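Long-range contacts in PspGI restriction endonuclease (Pyrococcus sp. GI-H, PDB 3BM3), which binds its substrate DNA in a complex that involves base flipping and probably cleaves it as a type II site-specific deoxyribonuclease: residues 23-33 with 59-70; 108-117 with 246-254. The protein carries 2 engineered substitutions. All coordinates share one frame; numbering follows the deposited sequence.

How the contacts relate
Contact 1 and contact 2 lie in series along the chain, their centres about 20 Å apart. Helix 52-80 supplies one side of contact 1, and the next helix, 85-115, carries 108-117 into contact 2. The two meet directly: Glu25 OE2 of 23-33 forms a 2.8 Å salt bridge with Lys110 NZ of 108-117, while Ile28 packs on the same lysine. Pro52, at the start of helix 52-80, reaches Leu111 and Phe250 in contact 2. Contact 1 borders the bound DNA through Phe64 and Tyr67, which cover the adenine of DA6 of chain A. Contact 2 is set back, its nearest atom about 10 Å from nucleic acid, and fastens helix 249-259 beside the central mixed sheet.

Contact 1: 23-33 with 59-70; sequences IIEEAITELNV and LEEKAFEIYKEY. With nucleotides of chain A.
Leu59 enters a hollow formed by Ile24, Ala27, Ile28 and Val33. Its CD1 presses tightly on Ala27 CB at 3.4 Å. Its CG lies trans to the backbone N (chi1 -175°), which carries the methyls across to helix 20-31. One turn on, Lys62 passes its aliphatic part slantwise over Leu31, CB meeting Leu31 CD1 at 3.5 Å, and bends to bring NZ into a salt bridge with Glu65. Ala63 allows the close approach of the backbones, its CA 5.3 Å from that of Ala27, and its CB receives Ile24 CD1 at 3.6 Å. Phe64 points away from helix 20-31 and puts one ring face over DA6 of chain A, with Lys68 CD over the opposite face. Ile66 fits among Ile23, Glu26, Ala27 and Glu30. Tyr67 meets Ile23 through its CB and offers a ring face to the same adenine, while its hydroxyl bonds Glu71. Tyr70 OH donates to the syn lone pair of Glu26 OE1 at 2.9 Å, and Ile23 CD1 touches the ring edge in plane. The steep 117° crossing, with axes 8.5 Å apart, is knobs-into-holes helix packing behind an aromatic surface for an adenine, consistent with the base flipping of this complex.

Contact 2: 108-117 with 246-254; sequences FTKLLNKFGI and FSDIFDDII
Phe250 is the main bump, a knob lodged in the hollow between Phe108, Leu111, Leu112 and Phe115 of helix 85-115. The far rim of its ring drives against Leu111: Phe250 CE1 and CZ each lie 3.4 Å from Leu111 CB. Leu112 CD2 closes on the ring edge. Phe250 CB sits over the face of Phe115, 3.6 Å from the ring centroid and 16° off its normal, a CH-pi contact; the two rings are nearly parallel but slid so far apart that they barely overlap. Phe108, its ring carried opposite the backbone N (chi1 -165°), reaches both Phe246 and Phe250. Phe246 CE1 meets its edge at Phe108 CD1, 3.6 Å away, and Phe250 CE1 lies over one face. Beyond the Schellman turn at Gly116, Ile117 meshes with Ile253, CG2 to CG2 at 3.5 Å, and both isoleucines rest on Ile141 of strand 139-141. Cut back to an alanine, Phe250 would probably leave a gap among Phe108, Leu111 and Leu112 and keep little more than its CB contact with Phe115. With no hydrogen bond between the segments, cohesion rests on shape fit and the burial of hydrocarbon and aromatic surface.

Contact 1: 23-33 with 59-70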
loop_
_atom_site.group_PDB
_atom_site.type_symbol
_atom_site.label_atom_id
_atom_site.label_comp_id
_atom_site.label_asym_id
_atom_site.label_seq_id
_atom_site.Cartn_x
_atom_site.Cartn_y
_atom_site.Cartn_z
ATOM N N ILE C 23 9.748 21.185 10.781
ATOM C CA ILE C 23 10.709 20.314 11.405
ATOM C C ILE C 23 11.889 20.090 10.480
ATOM O O ILE C 23 13.024 20.090 10.927
ATOM C CB ILE C 23 10.066 18.983 11.815
ATOM C CG1 ILE C 23 9.001 19.247 12.908
ATOM C CG2 ILE C 23 11.113 18.018 12.293
ATOM C CD1 ILE C 23 8.278 17.996 13.393
ATOM N N ILE C 24 11.616 19.922 9.188
ATOM C CA ILE C 24 12.679 19.735 8.204
ATOM C C ILE C 24 13.560 20.991 8.171
ATOM O O ILE C 24 14.812 20.911 8.135
ATOM C CB ILE C 24 12.100 19.412 6.813
ATOM C CG1 ILE C 24 11.513 17.983 6.792
ATOM C CG2 ILE C 24 13.181 19.525 5.683
ATOM C CD1 ILE C 24 12.543 16.896 6.755
ATOM N N GLU C 25 12.917 22.155 8.196
ATOM C CA GLU C 25 13.696 23.423 8.215
ATOM C C GLU C 25 14.547 23.504 9.468
ATOM O O GLU C 25 15.707 23.904 9.401
ATOM C CB GLU C 25 12.807 24.651 8.070
ATOM C CG GLU C 25 12.125 24.813 6.695
ATOM C CD GLU C 25 13.111 24.849 5.501
ATOM O OE1 GLU C 25 14.255 25.342 5.653
ATOM O OE2 GLU C 25 12.728 24.377 4.403
ATOM N N GLU C 26 13.986 23.103 10.606
ATOM C CA GLU C 26 14.733 23.075 11.852
ATOM C C GLU C 26 15.952 22.164 11.732
ATOM O O GLU C 26 17.068 22.529 12.145
ATOM C CB GLU C 26 13.848 22.599 12.981
ATOM C CG GLU C 26 14.501 22.647 14.311
ATOM C CD GLU C 26 13.494 22.552 15.441
ATOM O OE1 GLU C 26 12.251 22.448 15.168
ATOM O OE2 GLU C 26 13.977 22.585 16.597
ATOM N N ALA C 27 15.726 20.987 11.161
ATOM C CA ALA C 27 16.779 20.001 10.949
ATOM C C ALA C 27 17.840 20.555 10.004
ATOM O O ALA C 27 19.015 20.347 10.231
ATOM C CB ALA C 27 16.218 18.710 10.379
ATOM N N ILE C 28 17.396 21.187 8.919
ATOM C CA ILE C 28 18.323 21.796 7.950
ATOM C C ILE C 28 19.261 22.774 8.658
ATOM O O ILE C 28 20.490 22.776 8.421
ATOM C CB ILE C 28 17.565 22.487 6.820
ATOM C CG1 ILE C 28 17.021 21.435 5.849
ATOM C CG2 ILE C 28 18.458 23.526 6.121
ATOM C CD1 ILE C 28 16.003 21.936 4.871
ATOM N N THR C 29 18.686 23.607 9.518
ATOM C CA THR C 29 19.455 24.590 10.273
ATOM C C THR C 29 20.445 23.887 11.192
ATOM O O THR C 29 21.655 24.141 11.144
ATOM C CB THR C 29 18.525 25.493 11.079
ATOM O OG1 THR C 29 17.728 26.240 10.157
ATOM C CG2 THR C 29 19.315 26.458 11.949
ATOM N N GLU C 30 19.920 22.970 11.992
ATOM C CA GLU C 30 20.720 22.224 12.947
ATOM C C GLU C 30 21.897 21.486 12.336
ATOM O O GLU C 30 23.003 21.546 12.885
ATOM C CB GLU C 30 19.836 21.282 13.764
ATOM C CG GLU C 30 18.958 22.073 14.727
ATOM C CD GLU C 30 18.109 21.204 15.635
ATOM O OE1 GLU C 30 17.181 21.763 16.281
ATOM O OE2 GLU C 30 18.381 19.988 15.740
ATOM N N LEU C 31 21.679 20.849 11.185
ATOM C CA LEU C 31 22.713 20.087 10.487
ATOM C C LEU C 31 23.573 20.939 9.549
ATOM O O LEU C 31 24.494 20.425 8.924
ATOM C CB LEU C 31 22.068 18.982 9.641
ATOM C CG LEU C 31 21.382 17.858 10.421
ATOM C CD1 LEU C 31 20.705 16.901 9.438
ATOM C CD2 LEU C 31 22.377 17.122 11.349
ATOM N N ASN C 32 23.259 22.217 9.438
ATOM C CA ASN C 32 23.801 23.063 8.377
ATOM C C ASN C 32 23.821 22.335 7.034
ATOM O O ASN C 32 24.843 22.222 6.345
ATOM C CB ASN C 32 25.180 23.635 8.730
ATOM C CG ASN C 32 25.516 24.886 7.897
ATOM O OD1 ASN C 32 24.806 25.212 6.916
ATOM N ND2 ASN C 32 26.596 25.585 8.267
ATOM N N VAL C 33 22.653 21.846 6.666
ATOM C CA VAL C 33 22.471 21.162 5.393
ATOM C C VAL C 33 22.784 22.059 4.199
ATOM O O VAL C 33 23.235 21.582 3.169
ATOM C CB VAL C 33 21.045 20.591 5.281
ATOM C CG1 VAL C 33 20.669 20.274 3.838
ATOM C CG2 VAL C 33 20.932 19.362 6.177
ATOM N N LEU C 59 19.330 14.062 7.024
ATOM C CA LEU C 59 18.289 15.039 7.232
ATOM C C LEU C 59 17.008 14.354 7.714
ATOM O O LEU C 59 16.326 14.839 8.639
ATOM C CB LEU C 59 18.025 15.829 5.930
ATOM C CG LEU C 59 17.029 16.986 6.025
ATOM C CD1 LEU C 59 17.294 17.895 7.226
ATOM C CD2 LEU C 59 17.051 17.792 4.724
ATOM N N GLU C 60 16.700 13.238 7.087
ATOM C CA GLU C 60 15.561 12.453 7.479
ATOM C C GLU C 60 15.669 12.047 8.956
ATOM O O GLU C 60 14.735 12.225 9.732
ATOM C CB GLU C 60 15.464 11.242 6.564
ATOM C CG GLU C 60 14.173 10.558 6.629
ATOM C CD GLU C 60 14.141 9.497 7.686
ATOM O OE1 GLU C 60 15.176 9.230 8.331
ATOM O OE2 GLU C 60 13.062 8.937 7.854
ATOM N N GLU C 61 16.838 11.548 9.339
ATOM C CA GLU C 61 17.055 11.049 10.696
ATOM C C GLU C 61 16.941 12.186 11.707
ATOM O O GLU C 61 16.280 12.044 12.742
ATOM C CB GLU C 61 18.417 10.353 10.798
ATOM C CG GLU C 61 18.444 9.054 10.062
ATOM C CD GLU C 61 19.814 8.463 9.877
ATOM O OE1 GLU C 61 20.840 9.195 9.949
ATOM O OE2 GLU C 61 19.858 7.232 9.653
ATOM N N LYS C 62 17.537 13.333 11.399
ATOM C CA LYS C 62 17.499 14.479 12.294
ATOM C C LYS C 62 16.091 15.012 12.452
ATOM O O LYS C 62 15.658 15.289 13.582
ATOM C CB LYS C 62 18.433 15.596 11.832
ATOM C CG LYS C 62 18.619 16.682 12.853
ATOM C CD LYS C 62 19.187 16.086 14.174
ATOM C CE LYS C 62 20.184 16.948 14.897
ATOM N NZ LYS C 62 20.905 16.107 15.911
ATOM N N ALA C 63 15.359 15.109 11.343
ATOM C CA ALA C 63 13.959 15.572 11.385
ATOM C C ALA C 63 13.162 14.608 12.229
ATOM O O ALA C 63 12.323 15.036 13.008
ATOM C CB ALA C 63 13.383 15.639 9.995
ATOM N N PHE C 64 13.435 13.317 12.092
ATOM C CA PHE C 64 12.716 12.291 12.914
ATOM C C PHE C 64 13.024 12.485 14.399
ATOM O O PHE C 64 12.143 12.471 15.254
ATOM C CB PHE C 64 13.082 10.900 12.469
ATOM C CG PHE C 64 12.264 9.812 13.110
ATOM C CD1 PHE C 64 10.983 10.055 13.573
ATOM C CD2 PHE C 64 12.745 8.514 13.160
ATOM C CE1 PHE C 64 10.230 9.073 14.140
ATOM C CE2 PHE C 64 11.970 7.498 13.721
ATOM C CZ PHE C 64 10.691 7.796 14.207
ATOM N N GLU C 65 14.284 12.698 14.715
ATOM C CA GLU C 65 14.653 12.959 16.090
ATOM C C GLU C 65 13.938 14.194 16.665
ATOM O O GLU C 65 13.435 14.163 17.799
ATOM C CB GLU C 65 16.176 13.089 16.208
ATOM C CG GLU C 65 16.661 13.773 17.425
ATOM C CD GLU C 65 18.027 14.401 17.180
ATOM O OE1 GLU C 65 18.834 13.774 16.450
ATOM O OE2 GLU C 65 18.250 15.529 17.690
ATOM N N ILE C 66 13.849 15.267 15.894
ATOM C CA ILE C 66 13.140 16.449 16.326
ATOM C C ILE C 66 11.667 16.138 16.517
ATOM O O ILE C 66 11.074 16.482 17.558
ATOM C CB ILE C 66 13.338 17.618 15.334
ATOM C CG1 ILE C 66 14.792 18.084 15.445
ATOM C CG2 ILE C 66 12.429 18.780 15.644
ATOM C CD1 ILE C 66 15.227 18.978 14.301
ATOM N N TYR C 67 11.089 15.493 15.516
ATOM C CA TYR C 67 9.706 15.057 15.612
ATOM C C TYR C 67 9.511 14.298 16.940
ATOM O O TYR C 67 8.575 14.531 17.675
ATOM C CB TYR C 67 9.355 14.137 14.439
ATOM C CG TYR C 67 8.054 13.472 14.726
ATOM C CD1 TYR C 67 6.867 14.138 14.491
ATOM C CD2 TYR C 67 8.026 12.220 15.340
ATOM C CE1 TYR C 67 5.663 13.537 14.838
ATOM C CE2 TYR C 67 6.869 11.623 15.674
ATOM C CZ TYR C 67 5.689 12.288 15.436
ATOM O OH TYR C 67 4.538 11.700 15.822
ATOM N N LYS C 68 10.382 13.346 17.222
ATOM C CA LYS C 68 10.156 12.521 18.423
ATOM C C LYS C 68 10.226 13.323 19.703
ATOM O O LYS C 68 9.533 13.020 20.666
ATOM C CB LYS C 68 11.120 11.362 18.471
ATOM C CG LYS C 68 10.786 10.328 17.428
ATOM C CD LYS C 68 11.565 9.050 17.611
ATOM C CE LYS C 68 13.024 9.229 17.282
ATOM N NZ LYS C 68 13.720 7.915 17.185
ATOM N N GLU C 69 11.082 14.337 19.728
ATOM C CA GLU C 69 11.148 15.223 20.874
ATOM C C GLU C 69 9.840 15.953 21.049
ATOM O O GLU C 69 9.344 16.094 22.161
ATOM C CB GLU C 69 12.275 16.241 20.714
ATOM C CG GLU C 69 13.673 15.625 20.733
ATOM C CD GLU C 69 14.771 16.668 20.503
ATOM O OE1 GLU C 69 14.861 17.613 21.313
ATOM O OE2 GLU C 69 15.564 16.537 19.525
ATOM N N TYR C 70 9.280 16.431 19.953
ATOM C CA TYR C 70 7.972 17.080 20.010
ATOM C C TYR C 70 6.884 16.092 20.398
ATOM O O TYR C 70 6.026 16.394 21.212
ATOM C CB TYR C 70 7.626 17.717 18.686
ATOM C CG TYR C 70 8.420 18.962 18.363
ATOM C CD1 TYR C 70 8.834 19.845 19.359
ATOM C CD2 TYR C 70 8.748 19.280 17.048
ATOM C CE1 TYR C 70 9.555 20.983 19.046
ATOM C CE2 TYR C 70 9.464 20.408 16.740
ATOM C CZ TYR C 70 9.844 21.269 17.733
ATOM O OH TYR C 70 10.556 22.420 17.463
ATOM P P DA A 6 7.838 4.089 6.860
ATOM O OP1 DA A 6 8.632 4.083 5.599
ATOM O OP2 DA A 6 8.309 3.282 8.018
ATOM O "O5'" DA A 6 7.687 5.614 7.283
ATOM C "C5'" DA A 6 7.201 5.955 8.572
ATOM C "C4'" DA A 6 8.363 6.076 9.521
ATOM O "O4'" DA A 6 9.126 7.278 9.256
ATOM C "C3'" DA A 6 7.966 6.141 10.995
ATOM O "O3'" DA A 6 8.738 5.177 11.698
ATOM C "C2'" DA A 6 8.344 7.552 11.411
ATOM C "C1'" DA A 6 9.518 7.823 10.500
ATOM N N9 DA A 6 9.855 9.232 10.297
ATOM C C8 DA A 6 10.964 9.704 9.645
ATOM N N7 DA A 6 11.046 11.010 9.616
ATOM C C5 DA A 6 9.910 11.430 10.291
ATOM C C6 DA A 6 9.424 12.709 10.604
ATOM N N6 DA A 6 10.046 13.840 10.257
ATOM N N1 DA A 6 8.267 12.788 11.295
ATOM C C2 DA A 6 7.650 11.650 11.642
ATOM N N3 DA A 6 8.009 10.390 11.405
ATOM C C4 DA A 6 9.164 10.347 10.717
#

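Contact 2: 108-117 with 246-254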
loop_
_atom_site.group_PDB
_atom_site.type_symbol
_atom_site.label_atom_id
_atom_site.label_comp_id
_atom_site.label_asym_id
_atom_site.label_seq_id
_atom_site.Cartn_x
_atom_site.Cartn_y
_atom_site.Cartn_z
ATOM N N PHE C 108 13.503 15.434 -0.736
ATOM C CA PHE C 108 13.701 15.276 -2.157
ATOM C C PHE C 108 13.611 16.638 -2.850
ATOM O O PHE C 108 14.464 16.952 -3.697
ATOM C CB PHE C 108 12.688 14.287 -2.729
ATOM C CG PHE C 108 13.042 13.792 -4.095
ATOM C CD1 PHE C 108 13.952 12.759 -4.242
ATOM C CD2 PHE C 108 12.466 14.350 -5.242
ATOM C CE1 PHE C 108 14.289 12.302 -5.510
ATOM C CE2 PHE C 108 12.796 13.872 -6.498
ATOM C CZ PHE C 108 13.698 12.849 -6.608
ATOM N N THR C 109 12.616 17.458 -2.492
ATOM C CA THR C 109 12.473 18.783 -3.102
ATOM C C THR C 109 13.661 19.688 -2.819
ATOM O O THR C 109 14.045 20.489 -3.643
ATOM C CB THR C 109 11.155 19.503 -2.716
ATOM O OG1 THR C 109 11.193 19.917 -1.352
ATOM C CG2 THR C 109 10.004 18.578 -2.886
ATOM N N LYS C 110 14.212 19.577 -1.625
ATOM C CA LYS C 110 15.359 20.385 -1.260
ATOM C C LYS C 110 16.516 20.081 -2.183
ATOM O O LYS C 110 17.272 20.990 -2.586
ATOM C CB LYS C 110 15.731 20.098 0.189
ATOM C CG LYS C 110 14.663 20.484 1.174
ATOM C CD LYS C 110 14.200 21.944 0.990
ATOM C CE LYS C 110 13.244 22.385 2.077
ATOM N NZ LYS C 110 12.523 23.666 1.702
ATOM N N LEU C 111 16.669 18.792 -2.486
ATOM C CA LEU C 111 17.711 18.347 -3.433
ATOM C C LEU C 111 17.404 18.816 -4.848
ATOM O O LEU C 111 18.261 19.360 -5.514
ATOM C CB LEU C 111 17.893 16.849 -3.393
ATOM C CG LEU C 111 18.565 16.373 -2.093
ATOM C CD1 LEU C 111 18.278 14.902 -1.800
ATOM C CD2 LEU C 111 20.076 16.629 -2.159
ATOM N N LEU C 112 16.141 18.684 -5.266
ATOM C CA LEU C 112 15.744 19.197 -6.568
ATOM C C LEU C 112 16.108 20.684 -6.702
ATOM O O LEU C 112 16.683 21.114 -7.686
ATOM C CB LEU C 112 14.251 18.985 -6.793
ATOM C CG LEU C 112 13.835 17.508 -6.994
ATOM C CD1 LEU C 112 12.322 17.470 -7.159
ATOM C CD2 LEU C 112 14.533 16.782 -8.184
ATOM N N ASN C 113 15.780 21.463 -5.689
ATOM C CA ASN C 113 16.019 22.900 -5.714
ATOM C C ASN C 113 17.480 23.200 -5.893
ATOM O O ASN C 113 17.853 24.062 -6.686
ATOM C CB ASN C 113 15.537 23.551 -4.428
ATOM C CG ASN C 113 14.042 23.605 -4.346
ATOM O OD1 ASN C 113 13.353 23.400 -5.343
ATOM N ND2 ASN C 113 13.531 23.894 -3.169
ATOM N N LYS C 114 18.309 22.467 -5.155
ATOM C CA LYS C 114 19.748 22.675 -5.177
ATOM C C LYS C 114 20.301 22.490 -6.584
ATOM O O LYS C 114 21.160 23.258 -7.010
ATOM C CB LYS C 114 20.455 21.734 -4.193
ATOM C CG LYS C 114 21.985 21.938 -4.118
ATOM C CD LYS C 114 22.328 23.345 -3.626
ATOM C CE LYS C 114 23.833 23.573 -3.449
ATOM N NZ LYS C 114 24.612 23.160 -4.648
ATOM N N PHE C 115 19.775 21.500 -7.307
ATOM C CA PHE C 115 20.193 21.223 -8.663
ATOM C C PHE C 115 19.491 22.081 -9.706
ATOM O O PHE C 115 19.808 21.970 -10.884
ATOM C CB PHE C 115 20.002 19.739 -8.982
ATOM C CG PHE C 115 20.941 18.838 -8.259
ATOM C CD1 PHE C 115 22.210 18.614 -8.739
ATOM C CD2 PHE C 115 20.582 18.240 -7.094
ATOM C CE1 PHE C 115 23.087 17.783 -8.048
ATOM C CE2 PHE C 115 21.433 17.425 -6.404
ATOM C CZ PHE C 115 22.689 17.182 -6.874
ATOM N N GLY C 116 18.567 22.934 -9.275
ATOM C CA GLY C 116 17.804 23.804 -10.169
ATOM C C GLY C 116 16.813 23.030 -10.999
ATOM O O GLY C 116 16.461 23.453 -12.085
ATOM N N ILE C 117 16.403 21.862 -10.518
ATOM C CA ILE C 117 15.471 21.039 -11.251
ATOM C C ILE C 117 14.115 21.582 -10.944
ATOM O O ILE C 117 13.680 21.556 -9.789
ATOM C CB ILE C 117 15.566 19.561 -10.853
ATOM C CG1 ILE C 117 16.959 19.028 -11.225
ATOM C CG2 ILE C 117 14.434 18.712 -11.483
ATOM C CD1 ILE C 117 17.292 17.697 -10.578
ATOM N N PHE C 246 19.828 6.192 -5.521
ATOM C CA PHE C 246 19.122 7.429 -5.251
ATOM C C PHE C 246 19.948 8.657 -5.617
ATOM O O PHE C 246 19.468 9.592 -6.231
ATOM C CB PHE C 246 18.755 7.474 -3.773
ATOM C CG PHE C 246 18.127 8.767 -3.353
ATOM C CD1 PHE C 246 16.774 8.967 -3.505
ATOM C CD2 PHE C 246 18.893 9.798 -2.838
ATOM C CE1 PHE C 246 16.192 10.147 -3.096
ATOM C CE2 PHE C 246 18.305 10.994 -2.445
ATOM C CZ PHE C 246 16.955 11.150 -2.580
ATOM N N SER C 247 21.215 8.640 -5.256
ATOM C CA SER C 247 22.025 9.802 -5.512
ATOM C C SER C 247 22.104 10.166 -6.966
ATOM O O SER C 247 22.398 11.322 -7.307
ATOM C CB SER C 247 23.419 9.579 -4.943
ATOM O OG SER C 247 23.352 9.670 -3.548
ATOM N N ASP C 248 21.906 9.175 -7.835
ATOM C CA ASP C 248 22.063 9.377 -9.263
ATOM C C ASP C 248 20.889 10.089 -9.887
ATOM O O ASP C 248 20.980 10.559 -11.038
ATOM C CB ASP C 248 22.147 8.039 -9.992
ATOM C CG ASP C 248 23.386 7.266 -9.691
ATOM O OD1 ASP C 248 24.282 7.798 -9.070
ATOM O OD2 ASP C 248 23.425 6.092 -10.092
ATOM N N ILE C 249 19.764 10.166 -9.179
ATOM C CA ILE C 249 18.565 10.616 -9.854
ATOM C C ILE C 249 18.692 12.083 -10.287
ATOM O O ILE C 249 18.129 12.488 -11.269
ATOM C CB ILE C 249 17.304 10.386 -9.027
ATOM C CG1 ILE C 249 16.061 10.525 -9.906
ATOM C CG2 ILE C 249 17.273 11.319 -7.779
ATOM C CD1 ILE C 249 14.765 10.055 -9.263
ATOM N N PHE C 250 19.442 12.869 -9.555
ATOM C CA PHE C 250 19.510 14.297 -9.807
ATOM C C PHE C 250 20.217 14.610 -11.106
ATOM O O PHE C 250 19.671 15.324 -11.963
ATOM C CB PHE C 250 20.097 14.978 -8.586
ATOM C CG PHE C 250 19.279 14.682 -7.375
ATOM C CD1 PHE C 250 18.052 15.277 -7.220
ATOM C CD2 PHE C 250 19.643 13.676 -6.492
ATOM C CE1 PHE C 250 17.259 14.951 -6.161
ATOM C CE2 PHE C 250 18.851 13.343 -5.435
ATOM C CZ PHE C 250 17.653 13.975 -5.266
ATOM N N ASP C 251 21.372 14.004 -11.303
ATOM C CA ASP C 251 22.064 14.161 -12.566
ATOM C C ASP C 251 21.283 13.477 -13.688
ATOM O O ASP C 251 21.241 13.959 -14.803
ATOM C CB ASP C 251 23.475 13.605 -12.460
ATOM C CG ASP C 251 24.264 13.829 -13.723
ATOM O OD1 ASP C 251 24.331 14.999 -14.112
ATOM O OD2 ASP C 251 24.732 12.831 -14.330
ATOM N N ASP C 252 20.623 12.352 -13.390
ATOM C CA ASP C 252 19.811 11.664 -14.401
ATOM C C ASP C 252 18.708 12.589 -14.903
ATOM O O ASP C 252 18.399 12.632 -16.094
ATOM C CB ASP C 252 19.199 10.404 -13.823
ATOM C CG ASP C 252 20.186 9.265 -13.648
ATOM O OD1 ASP C 252 21.370 9.403 -14.021
ATOM O OD2 ASP C 252 19.744 8.195 -13.156
ATOM N N ILE C 253 18.105 13.333 -13.990
ATOM C CA ILE C 253 17.060 14.266 -14.371
ATOM C C ILE C 253 17.673 15.373 -15.233
ATOM O O ILE C 253 17.150 15.735 -16.285
ATOM C CB ILE C 253 16.400 14.902 -13.153
ATOM C CG1 ILE C 253 15.560 13.871 -12.406
ATOM C CG2 ILE C 253 15.509 16.061 -13.575
ATOM C CD1 ILE C 253 15.244 14.316 -10.957
ATOM N N ILE C 254 18.793 15.901 -14.762
ATOM C CA ILE C 254 19.522 16.956 -15.509
ATOM C C ILE C 254 19.810 16.470 -16.933
ATOM O O ILE C 254 19.583 17.192 -17.909
ATOM C CB ILE C 254 20.828 17.345 -14.796
ATOM C CG1 ILE C 254 20.500 18.218 -13.564
ATOM C CG2 ILE C 254 21.741 18.126 -15.752
ATOM C CD1 ILE C 254 21.609 18.323 -12.553
#